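TAF6 (Antonospora locustae, PDB 4ATG) probably serves as a subunit of the general transcription factor TFIID, its C-terminal HEAT-repeat domain taking part in complex formation with TAF9. Local coordinates at residues V62-I67 with I101-V106; T94-K99 with M109-V114; D148-A153 with K183-L188; K15-I20 with P43-H48. All blocks are in the same frame, centred on the assembly; numbering follows the deposited sequence. Where two conformers were deposited one is given.

Contact 1. Residues V62-I67 with I101-V106; sequences VLKTCI and IVDDDV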
loop_
_atom_site.group_PDB
_atom_site.type_symbol
_atom_site.label_atom_id
_atom_site.label_comp_id
_atom_site.label_asym_id
_atom_site.label_seq_id
_atom_site.Cartn_x
_atom_site.Cartn_y
_atom_site.Cartn_z
ATOM N N VAL A 62 6.419 2.932 12.115
ATOM C CA VAL A 62 5.106 3.624 11.997
ATOM C C VAL A 62 4.475 3.278 10.663
ATOM O O VAL A 62 3.298 2.926 10.629
ATOM C CB VAL A 62 5.204 5.160 12.237
ATOM C CG1 VAL A 62 3.860 5.862 12.006
ATOM C CG2 VAL A 62 5.719 5.458 13.646
ATOM N N LEU A 63 5.272 3.262 9.579
ATOM C CA LEU A 63 4.738 2.922 8.245
ATOM C C LEU A 63 4.184 1.508 8.231
ATOM O O LEU A 63 3.104 1.274 7.682
ATOM C CB LEU A 63 5.818 3.070 7.158
ATOM C CG LEU A 63 6.318 4.501 6.862
ATOM C CD1 LEU A 63 7.408 4.475 5.849
ATOM C CD2 LEU A 63 5.218 5.392 6.354
ATOM N N LYS A 64 4.897 0.564 8.875
ATOM C CA LYS A 64 4.421 -0.824 8.958
ATOM C C LYS A 64 3.105 -0.936 9.712
ATOM O O LYS A 64 2.228 -1.694 9.288
ATOM C CB LYS A 64 5.468 -1.734 9.595
ATOM C CG LYS A 64 6.672 -1.957 8.700
ATOM C CD LYS A 64 7.667 -2.867 9.408
ATOM C CE LYS A 64 9.018 -2.837 8.734
ATOM N NZ LYS A 64 10.029 -3.551 9.549
ATOM N N THR A 65 2.946 -0.172 10.808
ATOM C CA THR A 65 1.682 -0.125 11.574
ATOM C C THR A 65 0.556 0.425 10.707
ATOM O O THR A 65 -0.528 -0.134 10.735
ATOM C CB THR A 65 1.861 0.703 12.868
ATOM O OG1 THR A 65 2.873 0.065 13.642
ATOM C CG2 THR A 65 0.593 0.762 13.722
ATOM N N CYS A 66 0.816 1.488 9.920
ATOM C CA CYS A 66 -0.199 2.099 9.031
ATOM C C CYS A 66 -0.695 1.115 7.997
ATOM O O CYS A 66 -1.898 0.990 7.794
ATOM C CB CYS A 66 0.356 3.355 8.381
ATOM S SG CYS A 66 0.591 4.721 9.544
ATOM N N ILE A 67 0.235 0.378 7.381
ATOM C CA ILE A 67 -0.096 -0.638 6.372
ATOM C C ILE A 67 -0.944 -1.733 7.012
ATOM O O ILE A 67 -1.929 -2.174 6.421
ATOM C CB ILE A 67 1.231 -1.173 5.749
ATOM C CG1 ILE A 67 1.929 -0.055 4.930
ATOM C CG2 ILE A 67 0.963 -2.419 4.861
ATOM C CD1 ILE A 67 3.517 -0.310 4.723
ATOM N N ILE A 101 11.282 6.816 1.459
ATOM C CA ILE A 101 11.315 5.579 2.246
ATOM C C ILE A 101 12.673 4.889 2.095
ATOM O O ILE A 101 13.132 4.672 0.974
ATOM C CB ILE A 101 10.111 4.668 1.886
ATOM C CG1 ILE A 101 8.795 5.315 2.377
ATOM C CG2 ILE A 101 10.286 3.227 2.441
ATOM C CD1 ILE A 101 7.614 4.886 1.652
ATOM N N VAL A 102 13.314 4.560 3.219
ATOM C CA VAL A 102 14.636 3.935 3.204
ATOM C C VAL A 102 14.615 2.422 3.424
ATOM O O VAL A 102 15.594 1.754 3.097
ATOM C CB VAL A 102 15.699 4.664 4.082
ATOM C CG1 VAL A 102 16.015 6.054 3.534
ATOM C CG2 VAL A 102 15.274 4.744 5.546
ATOM N N ASP A 103 13.491 1.879 3.937
ATOM C CA ASP A 103 13.373 0.463 4.244
ATOM C C ASP A 103 12.669 -0.323 3.127
ATOM O O ASP A 103 11.502 -0.068 2.852
ATOM C CB ASP A 103 12.621 0.301 5.584
ATOM C CG ASP A 103 12.838 -1.019 6.302
ATOM O OD1 ASP A 103 13.203 -2.006 5.636
ATOM O OD2 ASP A 103 12.607 -1.072 7.526
ATOM N N ASP A 104 13.362 -1.318 2.527
ATOM C CA ASP A 104 12.788 -2.177 1.473
ATOM C C ASP A 104 11.622 -3.010 1.992
ATOM O O ASP A 104 10.725 -3.336 1.221
ATOM C CB ASP A 104 13.852 -3.120 0.883
ATOM C CG ASP A 104 14.813 -2.465 -0.086
ATOM O OD1 ASP A 104 14.530 -1.325 -0.536
ATOM O OD2 ASP A 104 15.817 -3.102 -0.434
ATOM N N ASP A 105 11.661 -3.394 3.278
ATOM C CA ASP A 105 10.602 -4.190 3.911
ATOM C C ASP A 105 9.264 -3.439 3.931
ATOM O O ASP A 105 8.208 -4.071 3.846
ATOM C CB ASP A 105 11.004 -4.580 5.341
ATOM C CG ASP A 105 12.056 -5.669 5.411
ATOM O OD1 ASP A 105 12.286 -6.344 4.378
ATOM O OD2 ASP A 105 12.622 -5.874 6.507
ATOM N N VAL A 106 9.306 -2.109 4.041
ATOM C CA VAL A 106 8.083 -1.285 4.017
ATOM C C VAL A 106 7.462 -1.375 2.625
ATOM O O VAL A 106 6.265 -1.591 2.490
ATOM C CB VAL A 106 8.359 0.193 4.418
ATOM C CG1 VAL A 106 7.142 1.087 4.135
ATOM C CG2 VAL A 106 8.775 0.287 5.880
HETATM O O HOH W 1 12.552 -3.628 8.319
#
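L63 reaches with its CD1 methyl to both I101 and V106: CD1 lies 3.8 Å from I101 CG1 and just as near V106 CG1, and the leucine side chain crosses that of V106 at about a right angle. K64 comes next. Its CG passes V106 CG2, the chain stays extended beyond CG, and NZ stands 4.1 Å from D103 OD2, too far for a salt bridge. One water closes that gap, accepting from K64 NZ at 2.8 Å and donating to D103 OD2 at 2.7 Å and to D105 OD2 at 2.9 Å. The direct salt bridge of this lysine goes to E61, on its own helix. One turn beyond L63, I67 brings CD1 within 3.9 Å of V106 CG1. D103 has a second task as the N-cap of helix 104-121: its OD1 accepts from D105 N at 3.1 Å, the N-H approaching from above the carboxylate plane. An alanine at D103 would probably leave D105 N without its capping acceptor and the bridging water without one of its acceptors. Chemically, an apolar cluster joins helix 60-75 to the start of helix 104-121 and the loop before it, while the positive K64 probably offsets the carboxylates of E61, D103 and D105.

Contact 2. Residues T94-K99 with M109-V114; sequences TCVIGK and MSADIV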
loop_
_atom_site.group_PDB
_atom_site.type_symbol
_atom_site.label_atom_id
_atom_site.label_comp_id
_atom_site.label_asym_id
_atom_site.label_seq_id
_atom_site.Cartn_x
_atom_site.Cartn_y
_atom_site.Cartn_z
ATOM N N THR A 94 1.970 4.845 -2.312
ATOM C CA THR A 94 2.981 5.822 -1.847
ATOM C C THR A 94 4.059 5.070 -1.026
ATOM O O THR A 94 5.238 5.386 -1.132
ATOM C CB THR A 94 2.307 6.909 -1.025
ATOM O OG1 THR A 94 1.431 7.642 -1.886
ATOM C CG2 THR A 94 3.300 7.861 -0.366
ATOM N N CYS A 95 3.651 4.071 -0.227
ATOM C CA CYS A 95 4.614 3.270 0.557
ATOM C C CYS A 95 5.448 2.361 -0.318
ATOM O O CYS A 95 6.565 2.017 0.065
ATOM C CB CYS A 95 3.910 2.482 1.651
ATOM S SG CYS A 95 3.138 3.520 2.904
ATOM N N VAL A 96 4.914 1.962 -1.483
ATOM C CA VAL A 96 5.652 1.078 -2.418
ATOM C C VAL A 96 6.711 1.900 -3.175
ATOM O O VAL A 96 7.877 1.507 -3.250
ATOM C CB VAL A 96 4.694 0.378 -3.439
ATOM C CG1 VAL A 96 5.471 -0.443 -4.472
ATOM C CG2 VAL A 96 3.657 -0.506 -2.735
ATOM N N ILE A 97 6.276 3.031 -3.747
ATOM C CA ILE A 97 7.075 3.869 -4.639
ATOM C C ILE A 97 7.701 5.154 -4.054
ATOM O O ILE A 97 8.520 5.770 -4.724
ATOM C CB ILE A 97 6.277 4.138 -5.954
ATOM C CG1 ILE A 97 5.058 5.046 -5.712
ATOM C CG2 ILE A 97 5.872 2.843 -6.666
ATOM C CD1 ILE A 97 5.128 6.313 -6.310
ATOM N N GLY A 98 7.287 5.563 -2.857
ATOM C CA GLY A 98 7.764 6.777 -2.196
ATOM C C GLY A 98 9.271 6.956 -2.227
ATOM O O GLY A 98 10.011 6.013 -1.930
ATOM N N LYS A 99 9.732 8.155 -2.638
ATOM C CA LYS A 99 11.170 8.429 -2.772
ATOM C C LYS A 99 11.901 8.550 -1.444
ATOM O O LYS A 99 13.101 8.325 -1.400
ATOM C CB LYS A 99 11.441 9.666 -3.673
ATOM C CG LYS A 99 10.946 11.005 -3.124
ATOM C CD LYS A 99 11.190 12.135 -4.115
ATOM C CE LYS A 99 10.675 13.459 -3.617
ATOM N NZ LYS A 99 11.024 14.563 -4.551
ATOM N N MET A 109 6.022 -4.868 2.077
ATOM C CA MET A 109 4.846 -5.101 2.926
ATOM C C MET A 109 3.629 -4.409 2.318
ATOM O O MET A 109 2.565 -5.011 2.227
ATOM C CB MET A 109 5.082 -4.568 4.343
ATOM C CG MET A 109 3.914 -4.810 5.257
ATOM S SD MET A 109 4.121 -3.920 6.807
ATOM C CE MET A 109 2.686 -4.443 7.669
ATOM N N SER A 110 3.798 -3.138 1.907
ATOM C CA SER A 110 2.700 -2.390 1.279
ATOM C C SER A 110 2.313 -3.045 -0.042
ATOM O O SER A 110 1.131 -3.153 -0.331
ATOM C CB SER A 110 3.083 -0.940 1.034
ATOM O OG SER A 110 1.967 -0.270 0.463
ATOM N N ALA A 111 3.322 -3.511 -0.843
ATOM C CA ALA A 111 3.078 -4.169 -2.139
ATOM C C ALA A 111 2.220 -5.430 -1.952
ATOM O O ALA A 111 1.355 -5.710 -2.787
ATOM C CB ALA A 111 4.406 -4.537 -2.811
ATOM N N ASP A 112 2.431 -6.168 -0.835
ATOM C CA ASP A 112 1.658 -7.358 -0.493
ATOM C C ASP A 112 0.179 -7.017 -0.294
ATOM O O ASP A 112 -0.699 -7.801 -0.682
ATOM C CB ASP A 112 2.212 -8.002 0.765
ATOM C CG ASP A 112 3.606 -8.586 0.585
ATOM O OD1 ASP A 112 3.986 -8.881 -0.578
ATOM O OD2 ASP A 112 4.309 -8.761 1.605
ATOM N N ILE A 113 -0.099 -5.845 0.301
ATOM C CA ILE A 113 -1.494 -5.418 0.521
ATOM C C ILE A 113 -2.096 -4.961 -0.777
ATOM O O ILE A 113 -3.264 -5.272 -1.050
ATOM C CB ILE A 113 -1.642 -4.390 1.690
ATOM C CG1 ILE A 113 -0.906 -4.926 2.974
ATOM C CG2 ILE A 113 -3.160 -4.131 1.996
ATOM C CD1 ILE A 113 -1.323 -6.329 3.465
ATOM N N VAL A 114 -1.319 -4.258 -1.605
ATOM C CA VAL A 114 -1.805 -3.877 -2.949
ATOM C C VAL A 114 -2.195 -5.147 -3.715
ATOM O O VAL A 114 -3.211 -5.149 -4.419
ATOM C CB VAL A 114 -0.766 -3.060 -3.750
ATOM C CG1 VAL A 114 -1.179 -2.890 -5.225
ATOM C CG2 VAL A 114 -0.527 -1.702 -3.104
#
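V96 and S110 meet where the end of helix 85-97 packs on helix 104-121, and the valine is the side chain to follow. Its CB points at the facing helix, and from there the two methyls part company. CG1, anti to the backbone N (chi1 175°), goes to G152 of helix 147-160. CG2 sits beside the backbone N and takes up the contact itself. That one methyl lies 3.6 Å from A111 N and 3.6 Å from S110 OG, with A111 CB a little farther away at 4.1 Å. V114, one turn on from S110, adds a looser touch, its CG2 4.4 Å from V96 CG2. So V96 rests partly on helix backbone, which the small side chains of S110 and A111 allow it to approach.

C95 comes in next to it with its CB, 3.6 Å from S110 CB. The serine is modelled in two conformers; in the one described here its OG hydrogen-bonds to L92 O, so this buried hydroxyl spends itself on the partner helix, and the methyl and methylene around it add only van der Waals packing. Just past V96 the helix ends: G98 N still bonds to T94 O at 2.7 Å, but a side chain at G98 would run into that same carbonyl. R107 ties down the turn by donating to V96 O and G98 O. Consecutive helices joined by a short loop and packed on each other, as here, are the building material of an alpha solenoid such as the HEAT-repeat domain.

Contact 3. Residues D148-A153 with K183-L188; sequences DSQYGA and KKVTNL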
loop_
_atom_site.group_PDB
_atom_site.type_symbol
_atom_site.label_atom_id
_atom_site.label_comp_id
_atom_site.label_asym_id
_atom_site.label_seq_id
_atom_site.Cartn_x
_atom_site.Cartn_y
_atom_site.Cartn_z
ATOM N N ASP A 148 15.436 2.775 -5.485
ATOM C CA ASP A 148 14.532 2.185 -4.497
ATOM C C ASP A 148 13.067 2.299 -4.917
ATOM O O ASP A 148 12.302 1.351 -4.699
ATOM C CB ASP A 148 14.777 2.795 -3.102
ATOM C CG ASP A 148 16.073 2.364 -2.429
ATOM O OD1 ASP A 148 16.770 1.469 -2.980
ATOM O OD2 ASP A 148 16.373 2.888 -1.335
ATOM N N SER A 149 12.689 3.430 -5.566
ATOM C CA SER A 149 11.316 3.628 -6.059
ATOM C C SER A 149 10.997 2.639 -7.179
ATOM O O SER A 149 9.947 2.000 -7.154
ATOM C CB SER A 149 11.115 5.058 -6.557
ATOM O OG SER A 149 11.010 5.949 -5.461
ATOM N N GLN A 150 11.914 2.504 -8.159
ATOM C CA GLN A 150 11.754 1.592 -9.291
ATOM C C GLN A 150 11.713 0.144 -8.815
ATOM O O GLN A 150 10.972 -0.657 -9.380
ATOM C CB GLN A 150 12.913 1.770 -10.283
ATOM C CG GLN A 150 12.901 3.129 -11.005
ATOM C CD GLN A 150 14.166 3.318 -11.807
ATOM O OE1 GLN A 150 15.131 2.559 -11.684
ATOM N NE2 GLN A 150 14.192 4.341 -12.646
ATOM N N TYR A 151 12.502 -0.181 -7.774
ATOM C CA TYR A 151 12.554 -1.521 -7.173
ATOM C C TYR A 151 11.206 -1.853 -6.534
ATOM O O TYR A 151 10.708 -2.966 -6.700
ATOM C CB TYR A 151 13.678 -1.609 -6.131
ATOM C CG TYR A 151 13.709 -2.916 -5.381
ATOM C CD1 TYR A 151 14.308 -4.045 -5.933
ATOM C CD2 TYR A 151 13.148 -3.028 -4.112
ATOM C CE1 TYR A 151 14.331 -5.260 -5.249
ATOM C CE2 TYR A 151 13.145 -4.244 -3.430
ATOM C CZ TYR A 151 13.750 -5.353 -3.999
ATOM O OH TYR A 151 13.799 -6.543 -3.322
ATOM N N GLY A 152 10.659 -0.917 -5.759
ATOM C CA GLY A 152 9.355 -1.133 -5.128
ATOM C C GLY A 152 8.302 -1.378 -6.196
ATOM O O GLY A 152 7.544 -2.351 -6.118
ATOM N N ALA A 153 8.278 -0.515 -7.225
ATOM C CA ALA A 153 7.316 -0.614 -8.338
ATOM C C ALA A 153 7.421 -1.966 -9.047
ATOM O O ALA A 153 6.401 -2.624 -9.224
ATOM C CB ALA A 153 7.526 0.517 -9.322
ATOM N N LYS A 183 21.257 -1.538 -10.884
ATOM C CA LYS A 183 21.657 -2.884 -10.454
ATOM C C LYS A 183 20.675 -3.623 -9.547
ATOM O O LYS A 183 20.390 -4.797 -9.790
ATOM C CB LYS A 183 23.079 -2.884 -9.858
ATOM C CG LYS A 183 24.185 -2.441 -10.832
ATOM C CD LYS A 183 24.589 -3.530 -11.833
ATOM C CE LYS A 183 25.543 -3.002 -12.877
ATOM N NZ LYS A 183 25.810 -4.007 -13.939
ATOM N N LYS A 184 20.135 -2.940 -8.527
ATOM C CA LYS A 184 19.178 -3.551 -7.601
ATOM C C LYS A 184 17.882 -3.928 -8.336
ATOM O O LYS A 184 17.239 -4.924 -7.983
ATOM C CB LYS A 184 18.884 -2.593 -6.442
ATOM C CG LYS A 184 18.203 -3.224 -5.243
ATOM C CD LYS A 184 17.456 -2.159 -4.465
ATOM C CE LYS A 184 17.474 -2.454 -3.000
ATOM N NZ LYS A 184 16.940 -1.317 -2.218
ATOM N N VAL A 185 17.508 -3.124 -9.354
ATOM C CA VAL A 185 16.300 -3.351 -10.157
ATOM C C VAL A 185 16.571 -4.490 -11.153
ATOM O O VAL A 185 15.771 -5.414 -11.239
ATOM C CB VAL A 185 15.781 -2.053 -10.842
ATOM C CG1 VAL A 185 14.505 -2.312 -11.647
ATOM C CG2 VAL A 185 15.541 -0.948 -9.812
ATOM N N THR A 186 17.693 -4.435 -11.885
ATOM C CA THR A 186 18.050 -5.497 -12.847
ATOM C C THR A 186 18.227 -6.840 -12.154
ATOM O O THR A 186 17.874 -7.859 -12.740
ATOM C CB THR A 186 19.241 -5.121 -13.732
ATOM O OG1 THR A 186 20.420 -5.079 -12.931
ATOM C CG2 THR A 186 19.036 -3.810 -14.450
ATOM N N ASN A 187 18.751 -6.850 -10.900
ATOM C CA ASN A 187 18.891 -8.096 -10.120
ATOM C C ASN A 187 17.526 -8.712 -9.858
ATOM O O ASN A 187 17.355 -9.919 -10.017
ATOM C CB ASN A 187 19.629 -7.868 -8.794
ATOM C CG ASN A 187 21.136 -7.797 -8.920
ATOM O OD1 ASN A 187 21.734 -8.209 -9.923
ATOM N ND2 ASN A 187 21.791 -7.289 -7.886
ATOM N N LEU A 188 16.542 -7.880 -9.491
ATOM C CA LEU A 188 15.174 -8.345 -9.250
ATOM C C LEU A 188 14.565 -8.842 -10.568
ATOM O O LEU A 188 13.969 -9.911 -10.614
ATOM C CB LEU A 188 14.302 -7.190 -8.679
ATOM C CG LEU A 188 12.796 -7.487 -8.501
ATOM C CD1 LEU A 188 12.547 -8.693 -7.549
ATOM C CD2 LEU A 188 12.050 -6.247 -7.993
#
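Y151 and K184 carry this contact, with V185 packed beside them. The aliphatic part of K184 crosses one face of the Y151 ring at about a right angle to the tyrosine side chain, its CD 4.2 Å from the ring centroid in a CH-pi contact displaced toward the rim. A bend at chi3 (-146°) sets CE, and NZ remains over the same face, 4.9 Å from the centroid, as a cation-pi partner. NZ also forms a salt bridge 2.9 Å long to D148 OD1, which it meets from above the carboxylate plane, and a second one to D104 of helix 104-121. An alanine in place of K184 would probably leave D148 and D104 without their shared counter-charge and uncover the ring face that CD now packs on. L188 approaches the ring obliquely, CD2 3.7 Å from Y151 CE1. V185 works on the backbone side: its CG2 lies 3.7 Å from Y151 N and 3.8 Å from Q150 CB. The two helical segments run nearly parallel, 17° apart with axes 8.8 Å from each other at closest. Helix 162-179 comes between them in sequence, and this side-by-side, like-directed packing of alternate helices is the pattern of a HEAT-type alpha solenoid.

Contact 4. Residues K15-I20 with P43-H48; sequences KILSMI and PYFIQH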
loop_
_atom_site.group_PDB
_atom_site.type_symbol
_atom_site.label_atom_id
_atom_site.label_comp_id
_atom_site.label_asym_id
_atom_site.label_seq_id
_atom_site.Cartn_x
_atom_site.Cartn_y
_atom_site.Cartn_z
ATOM N N LYS A 15 -8.510 7.455 20.675
ATOM C CA LYS A 15 -7.772 6.432 21.456
ATOM C C LYS A 15 -6.953 5.518 20.530
ATOM O O LYS A 15 -5.768 5.316 20.764
ATOM C CB LYS A 15 -8.728 5.577 22.312
ATOM C CG LYS A 15 -7.994 4.560 23.179
ATOM C CD LYS A 15 -7.171 5.317 24.228
ATOM C CE LYS A 15 -6.249 4.452 25.001
ATOM N NZ LYS A 15 -5.442 5.282 25.966
ATOM N N ILE A 16 -7.571 4.997 19.470
ATOM C CA ILE A 16 -6.881 4.123 18.513
ATOM C C ILE A 16 -5.686 4.843 17.902
ATOM O O ILE A 16 -4.598 4.269 17.804
ATOM C CB ILE A 16 -7.862 3.610 17.415
ATOM C CG1 ILE A 16 -8.944 2.661 18.030
ATOM C CG2 ILE A 16 -7.089 2.935 16.243
ATOM C CD1 ILE A 16 -8.449 1.346 18.729
ATOM N N LEU A 17 -5.903 6.069 17.443
ATOM C CA LEU A 17 -4.821 6.842 16.815
ATOM C C LEU A 17 -3.654 7.058 17.780
ATOM O O LEU A 17 -2.495 6.897 17.387
ATOM C CB LEU A 17 -5.347 8.161 16.249
ATOM C CG LEU A 17 -6.419 8.035 15.117
ATOM C CD1 LEU A 17 -6.658 9.349 14.511
ATOM C CD2 LEU A 17 -6.087 6.959 14.075
ATOM N N SER A 18 -3.958 7.305 19.053
ATOM C CA SER A 18 -2.946 7.519 20.090
ATOM C C SER A 18 -2.120 6.253 20.357
ATOM O O SER A 18 -1.026 6.358 20.923
ATOM C CB SER A 18 -3.598 7.966 21.394
ATOM O OG SER A 18 -4.142 6.849 22.086
ATOM N N MET A 19 -2.658 5.072 20.008
ATOM C CA MET A 19 -1.994 3.769 20.203
ATOM C C MET A 19 -1.007 3.416 19.071
ATOM O O MET A 19 -0.169 2.565 19.264
ATOM C CB MET A 19 -3.048 2.650 20.371
ATOM C CG MET A 19 -3.867 2.787 21.697
ATOM S SD MET A 19 -5.467 1.930 21.642
ATOM C CE MET A 19 -4.937 0.268 21.946
ATOM N N ILE A 20 -1.099 4.076 17.899
ATOM C CA ILE A 20 -0.205 3.773 16.763
ATOM C C ILE A 20 1.261 3.886 17.158
ATOM O O ILE A 20 2.037 2.954 16.917
ATOM C CB ILE A 20 -0.560 4.638 15.512
ATOM C CG1 ILE A 20 -1.980 4.335 15.014
ATOM C CG2 ILE A 20 0.519 4.489 14.373
ATOM C CD1 ILE A 20 -2.508 5.300 13.888
ATOM N N PRO A 43 -13.868 6.258 7.098
ATOM C CA PRO A 43 -13.250 7.325 6.282
ATOM C C PRO A 43 -12.235 8.176 7.053
ATOM O O PRO A 43 -11.246 8.632 6.482
ATOM C CB PRO A 43 -14.459 8.181 5.843
ATOM C CG PRO A 43 -15.547 7.834 6.777
ATOM C CD PRO A 43 -15.341 6.384 7.085
ATOM N N TYR A 44 -12.490 8.399 8.352
ATOM C CA TYR A 44 -11.614 9.205 9.203
ATOM C C TYR A 44 -10.312 8.463 9.511
ATOM O O TYR A 44 -9.247 9.077 9.513
ATOM C CB TYR A 44 -12.353 9.650 10.466
ATOM C CG TYR A 44 -13.525 10.553 10.137
ATOM C CD1 TYR A 44 -13.343 11.733 9.420
ATOM C CD2 TYR A 44 -14.829 10.178 10.449
ATOM C CE1 TYR A 44 -14.425 12.510 9.020
ATOM C CE2 TYR A 44 -15.913 10.997 10.132
ATOM C CZ TYR A 44 -15.702 12.179 9.445
ATOM O OH TYR A 44 -16.770 12.981 9.120
ATOM N N PHE A 45 -10.391 7.140 9.737
ATOM C CA PHE A 45 -9.174 6.348 9.971
ATOM C C PHE A 45 -8.302 6.418 8.715
ATOM O O PHE A 45 -7.110 6.671 8.814
ATOM C CB PHE A 45 -9.523 4.884 10.276
ATOM C CG PHE A 45 -9.947 4.607 11.705
ATOM C CD1 PHE A 45 -9.145 5.001 12.777
ATOM C CD2 PHE A 45 -11.067 3.838 11.973
ATOM C CE1 PHE A 45 -9.509 4.702 14.100
ATOM C CE2 PHE A 45 -11.418 3.515 13.298
ATOM C CZ PHE A 45 -10.662 3.985 14.350
ATOM N N ILE A 46 -8.904 6.222 7.540
ATOM C CA ILE A 46 -8.166 6.271 6.275
ATOM C C ILE A 46 -7.564 7.646 6.043
ATOM O O ILE A 46 -6.401 7.735 5.670
ATOM C CB ILE A 46 -9.020 5.783 5.082
ATOM C CG1 ILE A 46 -9.376 4.296 5.260
ATOM C CG2 ILE A 46 -8.280 6.021 3.740
ATOM C CD1 ILE A 46 -10.546 3.909 4.506
ATOM N N GLN A 47 -8.330 8.716 6.285
ATOM C CA GLN A 47 -7.799 10.085 6.127
ATOM C C GLN A 47 -6.610 10.318 7.082
ATOM O O GLN A 47 -5.572 10.830 6.648
ATOM C CB GLN A 47 -8.918 11.131 6.371
ATOM C CG GLN A 47 -8.528 12.563 6.041
ATOM C CD GLN A 47 -9.286 13.581 6.868
ATOM O OE1 GLN A 47 -10.341 13.310 7.467
ATOM N NE2 GLN A 47 -8.756 14.791 6.920
ATOM N N HIS A 48 -6.732 9.936 8.382
ATOM C CA HIS A 48 -5.613 10.138 9.332
ATOM C C HIS A 48 -4.407 9.305 8.970
ATOM O O HIS A 48 -3.273 9.803 9.008
ATOM C CB HIS A 48 -6.013 9.813 10.784
ATOM C CG HIS A 48 -4.851 9.847 11.741
ATOM N ND1 HIS A 48 -4.425 11.031 12.316
ATOM C CD2 HIS A 48 -4.048 8.843 12.171
ATOM C CE1 HIS A 48 -3.401 10.709 13.095
ATOM N NE2 HIS A 48 -3.138 9.404 13.039
HETATM O O HOH W 2 -1.449 9.170 15.176
#
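I16 lays its CG2 methyl against the F45 ring, 3.7 Å from CE1, and the two side chains cross at about a right angle. This is packing between alternate helices of the HEAT-repeat solenoid: segments 15-20 and 43-48, on helices 7-20 and 42-55, run roughly the same way, 28° apart, and helix 25-34 lies between them in sequence. The segment axes come no closer than 11.7 Å, so large side chains have to span the distance. F45 does much of that, the CE1 rim of its ring reaching CB as well as CG2 of I16. The ring also meets that of F13, with planes at about 45°, and touches L32 and L73, so helices 7-20, 25-34 and 60-75 all contribute neighbours.

One turn along helix 42-55 from F45, H48 and L17 reach toward each other tip to tip. H48 is modelled in two conformers, and in the one described L17 CD1 stands over the centre of the imidazole at only 3.4 Å from its centroid; so short a CH-pi contact is doubtful in detail. I20 comes to the edge of the same ring, CD1 4.2 Å from H48 CD2. In this conformer a water lies in the ring plane, 2.7 Å from H48 NE2, and donates a weak bond to L17 O. The other leucine methyl is less equivocal: L17 CD2 sits at the edge of the F45 ring, in its plane, 3.9 Å from F45 CD1.

The four contacts follow one another through the elongated solenoid, from contact 4 near its start to contact 3 near its far end, with centres 32 Å apart. Contacts 1 and 2 sit closest, centres 8 Å apart; both use helix 104-121, and I67 of one packs on I113 of the other. Contact 4 joins contact 1 where I20 CG2 meets T65 CG2 at 3.8 Å. Toward the other end, contact 3 is tied to contact 1 by the D104 OD2 to K184 NZ salt bridge of 2.8 Å, and to contact 2 by a probable hydrogen bond of 2.6 Å between I97 O and S149 OG. Through these touches the packing runs unbroken from contact 4 to contact 3.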